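Local coordinates for 24-sterol C-methyltransferase (Haloferax volcanii, PDB 6F5Z), which probably transfers methyl groups from S-adenosylmethionine, working as a holoenzyme with the activator Trm112, at residues 4-9 with 154-159; 106-111 with 137-142; 112-117 with 158-163. All coordinates share one frame; numbering follows the deposited sequence.

Contact 1: 4-9 with 154-159. With SAH (S-adenosyl-L-homocysteine), chain G.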
loop_
_atom_site.group_PDB
_atom_site.type_symbol
_atom_site.label_atom_id
_atom_site.label_comp_id
_atom_site.label_asym_id
_atom_site.label_seq_id
_atom_site.Cartn_x
_atom_site.Cartn_y
_atom_site.Cartn_z
ATOM N N ARG B 4 17.905 -4.239 26.257
ATOM C CA ARG B 4 17.369 -3.732 27.523
ATOM C C ARG B 4 18.277 -2.644 28.112
ATOM O O ARG B 4 17.742 -1.682 28.652
ATOM C CB ARG B 4 16.986 -4.840 28.538
ATOM C CG ARG B 4 18.098 -5.477 29.346
ATOM C CD ARG B 4 17.510 -6.344 30.449
ATOM N NE ARG B 4 16.713 -5.559 31.400
ATOM C CZ ARG B 4 16.025 -6.070 32.419
ATOM N NH1 ARG B 4 15.327 -5.275 33.219
ATOM N NH2 ARG B 4 16.029 -7.378 32.644
ATOM N N ASP B 5 19.616 -2.719 27.913
ATOM C CA ASP B 5 20.525 -1.668 28.396
ATOM C C ASP B 5 20.240 -0.335 27.688
ATOM O O ASP B 5 20.096 0.696 28.354
ATOM C CB ASP B 5 22.001 -2.054 28.191
ATOM C CG ASP B 5 22.576 -3.026 29.210
ATOM O OD1 ASP B 5 22.129 -3.000 30.381
ATOM O OD2 ASP B 5 23.498 -3.794 28.843
ATOM N N GLU B 6 20.141 -0.369 26.342
ATOM C CA GLU B 6 19.902 0.795 25.489
ATOM C C GLU B 6 18.515 1.402 25.685
ATOM O O GLU B 6 18.394 2.630 25.640
ATOM C CB GLU B 6 20.089 0.411 24.010
ATOM C CG GLU B 6 19.961 1.557 23.008
ATOM C CD GLU B 6 21.160 2.479 22.857
ATOM O OE1 GLU B 6 22.311 2.006 22.995
ATOM O OE2 GLU B 6 20.944 3.670 22.541
ATOM N N PHE B 7 17.463 0.562 25.842
ATOM C CA PHE B 7 16.118 1.122 25.894
ATOM C C PHE B 7 15.449 1.220 27.273
ATOM O O PHE B 7 14.344 1.758 27.348
ATOM C CB PHE B 7 15.210 0.361 24.910
ATOM C CG PHE B 7 15.641 0.649 23.492
ATOM C CD1 PHE B 7 15.229 1.811 22.847
ATOM C CD2 PHE B 7 16.489 -0.219 22.819
ATOM C CE1 PHE B 7 15.676 2.102 21.547
ATOM C CE2 PHE B 7 16.904 0.058 21.509
ATOM C CZ PHE B 7 16.484 1.207 20.886
ATOM N N ASP B 8 16.091 0.788 28.368
ATOM C CA ASP B 8 15.429 0.921 29.682
ATOM C C ASP B 8 15.256 2.386 30.097
ATOM O O ASP B 8 14.206 2.739 30.650
ATOM C CB ASP B 8 16.111 0.076 30.765
ATOM C CG ASP B 8 15.829 -1.431 30.687
ATOM O OD1 ASP B 8 14.988 -1.853 29.830
ATOM O OD2 ASP B 8 16.460 -2.196 31.460
ATOM N N ALA B 9 16.210 3.278 29.714
ATOM C CA ALA B 9 16.082 4.712 30.002
ATOM C C ALA B 9 14.942 5.318 29.173
ATOM O O ALA B 9 14.304 6.291 29.589
ATOM C CB ALA B 9 17.392 5.425 29.700
ATOM N N GLU B 154 25.800 7.946 16.401
ATOM C CA GLU B 154 26.783 8.502 17.373
ATOM C C GLU B 154 26.329 8.472 18.828
ATOM O O GLU B 154 27.170 8.519 19.738
ATOM C CB GLU B 154 27.165 9.939 16.988
ATOM C CG GLU B 154 28.036 10.052 15.748
ATOM C CD GLU B 154 28.395 11.473 15.340
ATOM O OE1 GLU B 154 28.519 12.344 16.233
ATOM O OE2 GLU B 154 28.574 11.710 14.124
ATOM N N HIS B 155 25.017 8.430 19.073
ATOM C CA HIS B 155 24.560 8.380 20.458
ATOM C C HIS B 155 23.854 7.076 20.800
ATOM O O HIS B 155 23.235 6.966 21.856
ATOM C CB HIS B 155 23.711 9.606 20.797
ATOM C CG HIS B 155 22.412 9.670 20.069
ATOM N ND1 HIS B 155 22.242 10.504 18.978
ATOM C CD2 HIS B 155 21.238 9.050 20.338
ATOM C CE1 HIS B 155 20.978 10.353 18.607
ATOM N NE2 HIS B 155 20.341 9.466 19.382
ATOM N N ILE B 156 23.990 6.067 19.925
ATOM C CA ILE B 156 23.360 4.767 20.114
ATOM C C ILE B 156 24.427 3.683 20.114
ATOM O O ILE B 156 25.227 3.619 19.180
ATOM C CB ILE B 156 22.231 4.554 19.039
ATOM C CG1 ILE B 156 21.051 5.555 19.288
ATOM C CG2 ILE B 156 21.744 3.085 19.016
ATOM C CD1 ILE B 156 20.073 5.778 18.153
ATOM N N SER B 157 24.446 2.843 21.170
ATOM C CA SER B 157 25.457 1.778 21.337
ATOM C C SER B 157 25.193 0.525 20.509
ATOM O O SER B 157 26.099 -0.291 20.344
ATOM C CB SER B 157 25.651 1.420 22.811
ATOM O OG SER B 157 26.083 2.565 23.532
ATOM N N ILE B 158 23.967 0.369 19.983
ATOM C CA ILE B 158 23.592 -0.769 19.118
ATOM C C ILE B 158 23.980 -0.401 17.673
ATOM O O ILE B 158 23.775 0.743 17.249
ATOM C CB ILE B 158 22.055 -1.010 19.232
ATOM C CG1 ILE B 158 21.686 -1.515 20.632
ATOM C CG2 ILE B 158 21.504 -1.953 18.107
ATOM C CD1 ILE B 158 20.164 -1.545 20.890
ATOM N N ASP B 159 24.489 -1.369 16.917
ATOM C CA ASP B 159 24.832 -1.192 15.510
ATOM C C ASP B 159 23.515 -1.173 14.731
ATOM O O ASP B 159 22.790 -2.181 14.680
ATOM C CB ASP B 159 25.705 -2.350 15.012
ATOM C CG ASP B 159 27.043 -2.476 15.718
ATOM O OD1 ASP B 159 27.755 -1.450 15.835
ATOM O OD2 ASP B 159 27.403 -3.614 16.112
HETATM N N SAH G . 7.390 1.470 18.238
HETATM C CA SAH G . 7.573 2.401 19.384
HETATM C CB SAH G . 8.991 2.307 20.075
HETATM C CG SAH G . 10.135 2.712 19.150
HETATM S SD SAH G . 11.739 2.604 20.025
HETATM C C SAH G . 7.312 3.876 18.979
HETATM O O SAH G . 6.953 4.042 17.735
HETATM O OXT SAH G . 7.421 4.786 19.769
HETATM C "C5'" SAH G . 12.353 0.966 19.562
HETATM C "C4'" SAH G . 11.728 -0.164 20.359
HETATM O "O4'" SAH G . 12.219 -1.415 19.809
HETATM C "C3'" SAH G . 12.165 -0.125 21.828
HETATM O "O3'" SAH G . 11.064 -0.243 22.729
HETATM C "C2'" SAH G . 13.223 -1.231 21.918
HETATM O "O2'" SAH G . 13.353 -1.849 23.196
HETATM C "C1'" SAH G . 12.751 -2.218 20.850
HETATM N N9 SAH G . 13.813 -3.046 20.275
HETATM C C8 SAH G . 14.973 -2.611 19.680
HETATM N N7 SAH G . 15.725 -3.575 19.207
HETATM C C5 SAH G . 15.010 -4.726 19.503
HETATM C C6 SAH G . 15.268 -6.096 19.268
HETATM N N6 SAH G . 16.380 -6.559 18.681
HETATM N N1 SAH G . 14.348 -6.994 19.700
HETATM C C2 SAH G . 13.261 -6.547 20.344
HETATM N N3 SAH G . 12.911 -5.289 20.623
HETATM C C4 SAH G . 13.831 -4.414 20.166
#

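Contact 2: 106-111 with 137-142. With SAH (S-adenosyl-L-homocysteine), chain G.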
loop_
_atom_site.group_PDB
_atom_site.type_symbol
_atom_site.label_atom_id
_atom_site.label_comp_id
_atom_site.label_asym_id
_atom_site.label_seq_id
_atom_site.Cartn_x
_atom_site.Cartn_y
_atom_site.Cartn_z
ATOM N N HIS B 106 -1.127 -9.549 10.375
ATOM C CA HIS B 106 -0.298 -8.419 9.964
ATOM C C HIS B 106 0.761 -8.147 11.010
ATOM O O HIS B 106 0.565 -8.453 12.198
ATOM C CB HIS B 106 -1.114 -7.127 9.788
ATOM C CG HIS B 106 -2.260 -7.266 8.854
ATOM N ND1 HIS B 106 -3.553 -7.545 9.317
ATOM C CD2 HIS B 106 -2.259 -7.236 7.507
ATOM C CE1 HIS B 106 -4.290 -7.662 8.224
ATOM N NE2 HIS B 106 -3.575 -7.505 7.113
ATOM N N VAL B 107 1.888 -7.596 10.549
ATOM C CA VAL B 107 2.972 -7.192 11.467
ATOM C C VAL B 107 3.189 -5.696 11.222
ATOM O O VAL B 107 3.238 -5.232 10.074
ATOM C CB VAL B 107 4.275 -7.978 11.153
ATOM C CG1 VAL B 107 5.455 -7.465 11.991
ATOM C CG2 VAL B 107 4.070 -9.469 11.416
ATOM N N TRP B 108 3.335 -4.941 12.325
ATOM C CA TRP B 108 3.613 -3.523 12.327
ATOM C C TRP B 108 4.933 -3.304 13.054
ATOM O O TRP B 108 5.207 -3.960 14.057
ATOM C CB TRP B 108 2.515 -2.796 13.145
ATOM C CG TRP B 108 2.890 -1.412 13.601
ATOM C CD1 TRP B 108 3.453 -1.069 14.803
ATOM C CD2 TRP B 108 2.813 -0.202 12.827
ATOM N NE1 TRP B 108 3.681 0.304 14.847
ATOM C CE2 TRP B 108 3.328 0.850 13.630
ATOM C CE3 TRP B 108 2.359 0.093 11.522
ATOM C CZ2 TRP B 108 3.308 2.183 13.209
ATOM C CZ3 TRP B 108 2.382 1.412 11.083
ATOM C CH2 TRP B 108 2.895 2.436 11.914
ATOM N N SER B 109 5.736 -2.365 12.572
ATOM C CA SER B 109 6.903 -1.946 13.323
ATOM C C SER B 109 7.190 -0.477 13.023
ATOM O O SER B 109 7.290 -0.085 11.862
ATOM C CB SER B 109 8.095 -2.846 13.037
ATOM O OG SER B 109 9.230 -2.431 13.784
ATOM N N MET B 110 7.351 0.330 14.072
ATOM C CA MET B 110 7.685 1.752 13.886
ATOM C C MET B 110 8.953 2.054 14.702
ATOM O O MET B 110 9.025 1.737 15.909
ATOM C CB MET B 110 6.539 2.649 14.391
ATOM C CG MET B 110 6.887 4.128 14.542
ATOM S SD MET B 110 7.158 4.902 12.929
ATOM C CE MET B 110 7.231 6.653 13.372
ATOM N N GLU B 111 9.931 2.679 14.040
ATOM C CA GLU B 111 11.143 3.148 14.699
ATOM C C GLU B 111 11.854 2.041 15.479
ATOM O O GLU B 111 12.478 2.350 16.516
ATOM C CB GLU B 111 10.774 4.350 15.617
ATOM C CG GLU B 111 10.583 5.628 14.821
ATOM C CD GLU B 111 11.921 6.163 14.353
ATOM O OE1 GLU B 111 12.535 5.542 13.448
ATOM O OE2 GLU B 111 12.417 7.134 14.970
ATOM N N TYR B 137 4.024 -3.740 7.761
ATOM C CA TYR B 137 4.115 -2.285 7.657
ATOM C C TYR B 137 5.375 -1.887 8.439
ATOM O O TYR B 137 5.384 -2.005 9.674
ATOM C CB TYR B 137 2.846 -1.630 8.240
ATOM C CG TYR B 137 1.770 -1.453 7.194
ATOM C CD1 TYR B 137 1.142 -2.552 6.615
ATOM C CD2 TYR B 137 1.382 -0.184 6.778
ATOM C CE1 TYR B 137 0.216 -2.396 5.581
ATOM C CE2 TYR B 137 0.441 -0.010 5.760
ATOM C CZ TYR B 137 -0.126 -1.118 5.152
ATOM O OH TYR B 137 -1.021 -0.921 4.125
ATOM N N CYS B 138 6.418 -1.444 7.717
ATOM C CA CYS B 138 7.697 -1.122 8.295
ATOM C C CYS B 138 7.917 0.387 8.182
ATOM O O CYS B 138 8.164 0.886 7.075
ATOM C CB CYS B 138 8.769 -1.883 7.512
ATOM S SG CYS B 138 10.444 -1.619 8.131
ATOM N N ALA B 139 7.837 1.099 9.339
ATOM C CA ALA B 139 7.961 2.552 9.305
ATOM C C ALA B 139 9.237 2.923 10.045
ATOM O O ALA B 139 9.457 2.436 11.177
ATOM C CB ALA B 139 6.763 3.195 9.970
ATOM N N VAL B 140 10.082 3.759 9.416
ATOM C CA VAL B 140 11.366 4.084 10.002
ATOM C C VAL B 140 11.710 5.536 9.755
ATOM O O VAL B 140 11.444 6.057 8.662
ATOM C CB VAL B 140 12.523 3.186 9.482
ATOM C CG1 VAL B 140 12.322 1.712 9.860
ATOM C CG2 VAL B 140 12.714 3.327 7.973
ATOM N N ASN B 141 12.421 6.153 10.730
ATOM C CA ASN B 141 12.939 7.506 10.563
ATOM C C ASN B 141 14.440 7.521 10.309
ATOM O O ASN B 141 14.956 8.566 9.926
ATOM C CB ASN B 141 12.593 8.403 11.778
ATOM C CG ASN B 141 11.113 8.661 11.868
ATOM O OD1 ASN B 141 10.406 8.497 10.892
ATOM N ND2 ASN B 141 10.600 9.032 13.029
ATOM N N TYR B 142 15.123 6.383 10.506
ATOM C CA TYR B 142 16.560 6.263 10.288
ATOM C C TYR B 142 16.715 5.522 8.954
ATOM O O TYR B 142 16.421 4.322 8.885
ATOM C CB TYR B 142 17.196 5.469 11.431
ATOM C CG TYR B 142 18.685 5.252 11.269
ATOM C CD1 TYR B 142 19.590 6.298 11.470
ATOM C CD2 TYR B 142 19.186 4.008 10.935
ATOM C CE1 TYR B 142 20.969 6.093 11.364
ATOM C CE2 TYR B 142 20.563 3.779 10.858
ATOM C CZ TYR B 142 21.445 4.829 11.057
ATOM O OH TYR B 142 22.802 4.599 10.980
HETATM N N SAH G . 7.390 1.470 18.238
HETATM C CA SAH G . 7.573 2.401 19.384
HETATM C CB SAH G . 8.991 2.307 20.075
HETATM C CG SAH G . 10.135 2.712 19.150
HETATM S SD SAH G . 11.739 2.604 20.025
HETATM C C SAH G . 7.312 3.876 18.979
HETATM O O SAH G . 6.953 4.042 17.735
HETATM O OXT SAH G . 7.421 4.786 19.769
HETATM C "C5'" SAH G . 12.353 0.966 19.562
HETATM C "C4'" SAH G . 11.728 -0.164 20.359
HETATM O "O4'" SAH G . 12.219 -1.415 19.809
HETATM C "C3'" SAH G . 12.165 -0.125 21.828
HETATM O "O3'" SAH G . 11.064 -0.243 22.729
HETATM C "C2'" SAH G . 13.223 -1.231 21.918
HETATM O "O2'" SAH G . 13.353 -1.849 23.196
HETATM C "C1'" SAH G . 12.751 -2.218 20.850
HETATM N N9 SAH G . 13.813 -3.046 20.275
HETATM C C8 SAH G . 14.973 -2.611 19.680
HETATM N N7 SAH G . 15.725 -3.575 19.207
HETATM C C5 SAH G . 15.010 -4.726 19.503
HETATM C C6 SAH G . 15.268 -6.096 19.268
HETATM N N6 SAH G . 16.380 -6.559 18.681
HETATM N N1 SAH G . 14.348 -6.994 19.700
HETATM C C2 SAH G . 13.261 -6.547 20.344
HETATM N N3 SAH G . 12.911 -5.289 20.623
HETATM C C4 SAH G . 13.831 -4.414 20.166
HETATM O O HOH W 1 10.408 -0.137 12.528
#

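Contact 3: 112-117 with 158-163. With SAH (S-adenosyl-L-homocysteine), chain G.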
loop_
_atom_site.group_PDB
_atom_site.type_symbol
_atom_site.label_atom_id
_atom_site.label_comp_id
_atom_site.label_asym_id
_atom_site.label_seq_id
_atom_site.Cartn_x
_atom_site.Cartn_y
_atom_site.Cartn_z
ATOM N N ALA B 112 11.914 0.815 14.934
ATOM C CA ALA B 112 12.557 -0.291 15.653
ATOM C C ALA B 112 13.323 -1.200 14.739
ATOM O O ALA B 112 14.281 -1.831 15.153
ATOM C CB ALA B 112 11.505 -1.126 16.387
ATOM N N PHE B 113 12.856 -1.348 13.491
ATOM C CA PHE B 113 13.421 -2.378 12.629
ATOM C C PHE B 113 14.925 -2.284 12.431
ATOM O O PHE B 113 15.588 -3.324 12.383
ATOM C CB PHE B 113 12.703 -2.410 11.273
ATOM C CG PHE B 113 13.298 -3.371 10.275
ATOM C CD1 PHE B 113 12.989 -4.721 10.324
ATOM C CD2 PHE B 113 14.228 -2.931 9.334
ATOM C CE1 PHE B 113 13.572 -5.609 9.405
ATOM C CE2 PHE B 113 14.830 -3.824 8.437
ATOM C CZ PHE B 113 14.486 -5.144 8.474
ATOM N N TYR B 114 15.421 -1.064 12.336
ATOM C CA TYR B 114 16.822 -0.838 12.025
ATOM C C TYR B 114 17.734 -1.145 13.215
ATOM O O TYR B 114 18.955 -1.058 13.051
ATOM C CB TYR B 114 17.018 0.551 11.462
ATOM C CG TYR B 114 16.397 1.641 12.305
ATOM C CD1 TYR B 114 17.069 2.164 13.404
ATOM C CD2 TYR B 114 15.170 2.207 11.961
ATOM C CE1 TYR B 114 16.539 3.208 14.153
ATOM C CE2 TYR B 114 14.611 3.236 12.721
ATOM C CZ TYR B 114 15.307 3.753 13.807
ATOM O OH TYR B 114 14.811 4.824 14.526
ATOM N N TYR B 115 17.184 -1.547 14.373
ATOM C CA TYR B 115 18.043 -1.993 15.473
ATOM C C TYR B 115 18.233 -3.519 15.393
ATOM O O TYR B 115 19.012 -4.078 16.184
ATOM C CB TYR B 115 17.399 -1.651 16.833
ATOM C CG TYR B 115 17.231 -0.175 17.091
ATOM C CD1 TYR B 115 18.334 0.643 17.339
ATOM C CD2 TYR B 115 15.967 0.404 17.140
ATOM C CE1 TYR B 115 18.178 2.000 17.620
ATOM C CE2 TYR B 115 15.805 1.768 17.359
ATOM C CZ TYR B 115 16.911 2.563 17.608
ATOM O OH TYR B 115 16.748 3.908 17.873
ATOM N N ALA B 116 17.514 -4.226 14.485
ATOM C CA ALA B 116 17.657 -5.690 14.393
ATOM C C ALA B 116 19.120 -6.047 14.160
ATOM O O ALA B 116 19.769 -5.385 13.349
ATOM C CB ALA B 116 16.817 -6.249 13.255
ATOM N N ALA B 117 19.611 -7.105 14.833
ATOM C CA ALA B 117 21.006 -7.562 14.664
ATOM C C ALA B 117 21.243 -8.118 13.266
ATOM O O ALA B 117 22.335 -7.960 12.709
ATOM C CB ALA B 117 21.342 -8.620 15.724
ATOM N N ILE B 158 23.967 0.369 19.983
ATOM C CA ILE B 158 23.592 -0.769 19.118
ATOM C C ILE B 158 23.980 -0.401 17.673
ATOM O O ILE B 158 23.775 0.743 17.249
ATOM C CB ILE B 158 22.055 -1.010 19.232
ATOM C CG1 ILE B 158 21.686 -1.515 20.632
ATOM C CG2 ILE B 158 21.504 -1.953 18.107
ATOM C CD1 ILE B 158 20.164 -1.545 20.890
ATOM N N ASP B 159 24.489 -1.369 16.917
ATOM C CA ASP B 159 24.832 -1.192 15.510
ATOM C C ASP B 159 23.515 -1.173 14.731
ATOM O O ASP B 159 22.790 -2.181 14.680
ATOM C CB ASP B 159 25.705 -2.350 15.012
ATOM C CG ASP B 159 27.043 -2.476 15.718
ATOM O OD1 ASP B 159 27.755 -1.450 15.835
ATOM O OD2 ASP B 159 27.403 -3.614 16.112
ATOM N N MET B 160 23.215 -0.019 14.152
ATOM C CA MET B 160 21.994 0.245 13.388
ATOM C C MET B 160 22.181 -0.062 11.883
ATOM O O MET B 160 23.286 0.127 11.348
ATOM C CB MET B 160 21.610 1.722 13.581
ATOM C CG MET B 160 21.421 2.100 15.056
ATOM S SD MET B 160 21.480 3.895 15.312
ATOM C CE MET B 160 19.877 4.360 14.654
ATOM N N THR B 161 21.098 -0.456 11.190
ATOM C CA THR B 161 21.140 -0.708 9.763
ATOM C C THR B 161 20.566 0.522 9.066
ATOM O O THR B 161 19.426 0.920 9.326
ATOM C CB THR B 161 20.393 -2.002 9.439
ATOM O OG1 THR B 161 21.182 -3.086 9.945
ATOM C CG2 THR B 161 20.196 -2.205 7.924
ATOM N N ARG B 162 21.354 1.113 8.172
ATOM C CA ARG B 162 20.958 2.329 7.473
ATOM C C ARG B 162 20.751 1.971 6.020
ATOM O O ARG B 162 21.710 1.776 5.281
ATOM C CB ARG B 162 22.029 3.419 7.622
ATOM C CG ARG B 162 21.434 4.802 7.355
ATOM C CD ARG B 162 22.442 5.886 7.716
ATOM N NE ARG B 162 23.296 6.181 6.566
ATOM C CZ ARG B 162 24.492 6.755 6.640
ATOM N NH1 ARG B 162 25.172 7.018 5.536
ATOM N NH2 ARG B 162 25.026 7.042 7.817
ATOM N N TRP B 163 19.493 1.795 5.616
ATOM C CA TRP B 163 19.202 1.428 4.245
ATOM C C TRP B 163 18.524 2.557 3.522
ATOM O O TRP B 163 17.783 3.331 4.141
ATOM C CB TRP B 163 18.254 0.223 4.179
ATOM C CG TRP B 163 18.876 -1.122 4.425
ATOM C CD1 TRP B 163 20.212 -1.453 4.401
ATOM C CD2 TRP B 163 18.169 -2.320 4.744
ATOM N NE1 TRP B 163 20.370 -2.791 4.707
ATOM C CE2 TRP B 163 19.121 -3.350 4.902
ATOM C CE3 TRP B 163 16.810 -2.614 4.942
ATOM C CZ2 TRP B 163 18.742 -4.664 5.252
ATOM C CZ3 TRP B 163 16.436 -3.906 5.254
ATOM C CH2 TRP B 163 17.396 -4.914 5.415
HETATM N N SAH G . 7.390 1.470 18.238
HETATM C CA SAH G . 7.573 2.401 19.384
HETATM C CB SAH G . 8.991 2.307 20.075
HETATM C CG SAH G . 10.135 2.712 19.150
HETATM S SD SAH G . 11.739 2.604 20.025
HETATM C C SAH G . 7.312 3.876 18.979
HETATM O O SAH G . 6.953 4.042 17.735
HETATM O OXT SAH G . 7.421 4.786 19.769
HETATM C "C5'" SAH G . 12.353 0.966 19.562
HETATM C "C4'" SAH G . 11.728 -0.164 20.359
HETATM O "O4'" SAH G . 12.219 -1.415 19.809
HETATM C "C3'" SAH G . 12.165 -0.125 21.828
HETATM O "O3'" SAH G . 11.064 -0.243 22.729
HETATM C "C2'" SAH G . 13.223 -1.231 21.918
HETATM O "O2'" SAH G . 13.353 -1.849 23.196
HETATM C "C1'" SAH G . 12.751 -2.218 20.850
HETATM N N9 SAH G . 13.813 -3.046 20.275
HETATM C C8 SAH G . 14.973 -2.611 19.680
HETATM N N7 SAH G . 15.725 -3.575 19.207
HETATM C C5 SAH G . 15.010 -4.726 19.503
HETATM C C6 SAH G . 15.268 -6.096 19.268
HETATM N N6 SAH G . 16.380 -6.559 18.681
HETATM N N1 SAH G . 14.348 -6.994 19.700
HETATM C C2 SAH G . 13.261 -6.547 20.344
HETATM N N3 SAH G . 12.911 -5.289 20.623
HETATM C C4 SAH G . 13.831 -4.414 20.166
HETATM O O HOH W 2 21.944 -4.476 15.918
HETATM O O HOH W 3 21.617 -3.519 12.541
#

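Contact 1: 4-9 with 154-159
The F7 ring is sandwiched: CG of its neighbour E6 rests on one face, and on the opposite face C2' of the SAH ribose sits 3.4 Å above the plane, both toward the rim. From CE2 the ring reaches obliquely to CD1 of I158, 3.7 Å away, and Y115 meets it edge-to-face. CG of F7 is anti to the carbonyl carbon, which carries the ring from the helix toward the 154-159 loop. That same I158 methyl also touches CB of E6, so one branch tip bridges two successive helix residues.

E6 supplies the polar half. Its CG is anti to the backbone N (chi1 -176°), and a bend at chi2 sends the carboxylate to the loop, where OE1 accepts the backbone N-H of S157 at 2.9 Å. The N-H comes in 33° out of the carboxylate plane and the bond is moderately bent (146°). OE2 lies against I156, 3.7 Å from CG2, the two side chains crossing at about a right angle.

A single hydrogen bond and a few apolar contacts thus tie helix 3-11 to the loop, placing F7 against the cofactor ribose, consistent with a cover over the SAH pocket of a Rossmann-like methyltransferase.

Contact 2: 106-111 with 137-142
E111, just past the end of strand 106-110, is worth following outward. CB lies 3.9 Å from CG of the SAH homocysteine chain; CG then turns toward N141, and a bend at chi2 brings the carboxylate over that residue, crossing its side chain at about a right angle. OE1 accepts the N-H of N141 at 2.8 Å, from 55° above the carboxylate plane, and also takes a hydrogen bond from Y114 OH. Two donors on one buried oxygen would probably help to stabilise a negative charge. OE2 ends 3.3 Å from ND2 of N141, whose OD1 is bonded to T218; carboxylate and amide planes are 47° apart.

Behind this, the strands run parallel, their axes 1° apart. Y137 N to V107 O, S109 N to Y137 O, A139 N to S109 O and E111 N to A139 O form the ladder. W108, M110, Y137 and A139 share one face: W108 CE3 packs on Y137 CB, while SD of M110 presses on the A139 methyl at 3.4 Å. On the other face a water donates to S109 OG and A139 O; S109 OG also bonds to L45 O.

M110 O accepts the SAH amino N at 2.9 Å. Strands 104-110 and 134-140 are fourth and fifth in the 3-2-1-4-5-7-6 order that, with 218-224 antiparallel, marks the class I methyltransferase fold, cofactor at the C-terminal ends.

Contact 3: 112-117 with 158-163
The 3-10 turn 113-115 meets the extended 158-163 loop through one direct backbone bond, T161 N to Y114 O, 2.9 Å long, fairly straight (161°) and in the carbonyl plane. Both segments are loops at the cofactor end of the Rossmann-like methyltransferase sheet, the first leading from strand 104-110 into helix 119-129.

Y114 takes the crowded chi1 position (51°), its CG between backbone N and carbonyl carbon. That runs its ring alongside M160, both side chains pointing the same way; in one of the two conformers of M160, its methyl CE is 3.6 Å from Y114 CE1. Y114 OH is held by E111. Y115 also lies alongside M160, and its CD1 is 4.1 Å from M160 CG. Y114 CE1 sits over one face of the Y115 ring, and CG2 of I158 comes to the ring's edge. Y115 CB approaches SAH N7 at 3.5 Å, while the methyl of A112 faces the ribose ring oxygen. An alanine in place of Y115 would probably loosen the adenosine side of the pocket, because the ring packing against M160, I158 and Y114 would be lost while the CB contact could remain. Farther along, F113 CE2 touches W163 CZ3, the two rings oblique with planes at 49°, and T161 CG2 lies over a face of the indole.

Two waters fill in the polar links. One donates to Y115 O and D159 O; the other donates to A116 O and D159 O and accepts from T161 OG1, at 2.7 Å.

In the fold
All three contacts border SAH. Contact 2 is the core, its centre about 2 Å from that of the chain, and the loops leaving its two strands supply both sides of contact 3 and one side of contact 1, the other being helix 3-11. Contacts 1 and 3 share I158 and D159, with centres about 11 Å apart, and they touch where F7 CZ meets Y115 CZ at 3.6 Å. Y142 joins contact 2 to contact 3, its CB 3.5 Å from Y114 CZ. Contacts 1 and 2 do not touch, their nearest atoms being about 6 Å apart; the ligand spans them, its amino group on the strand end and its ribose under F7.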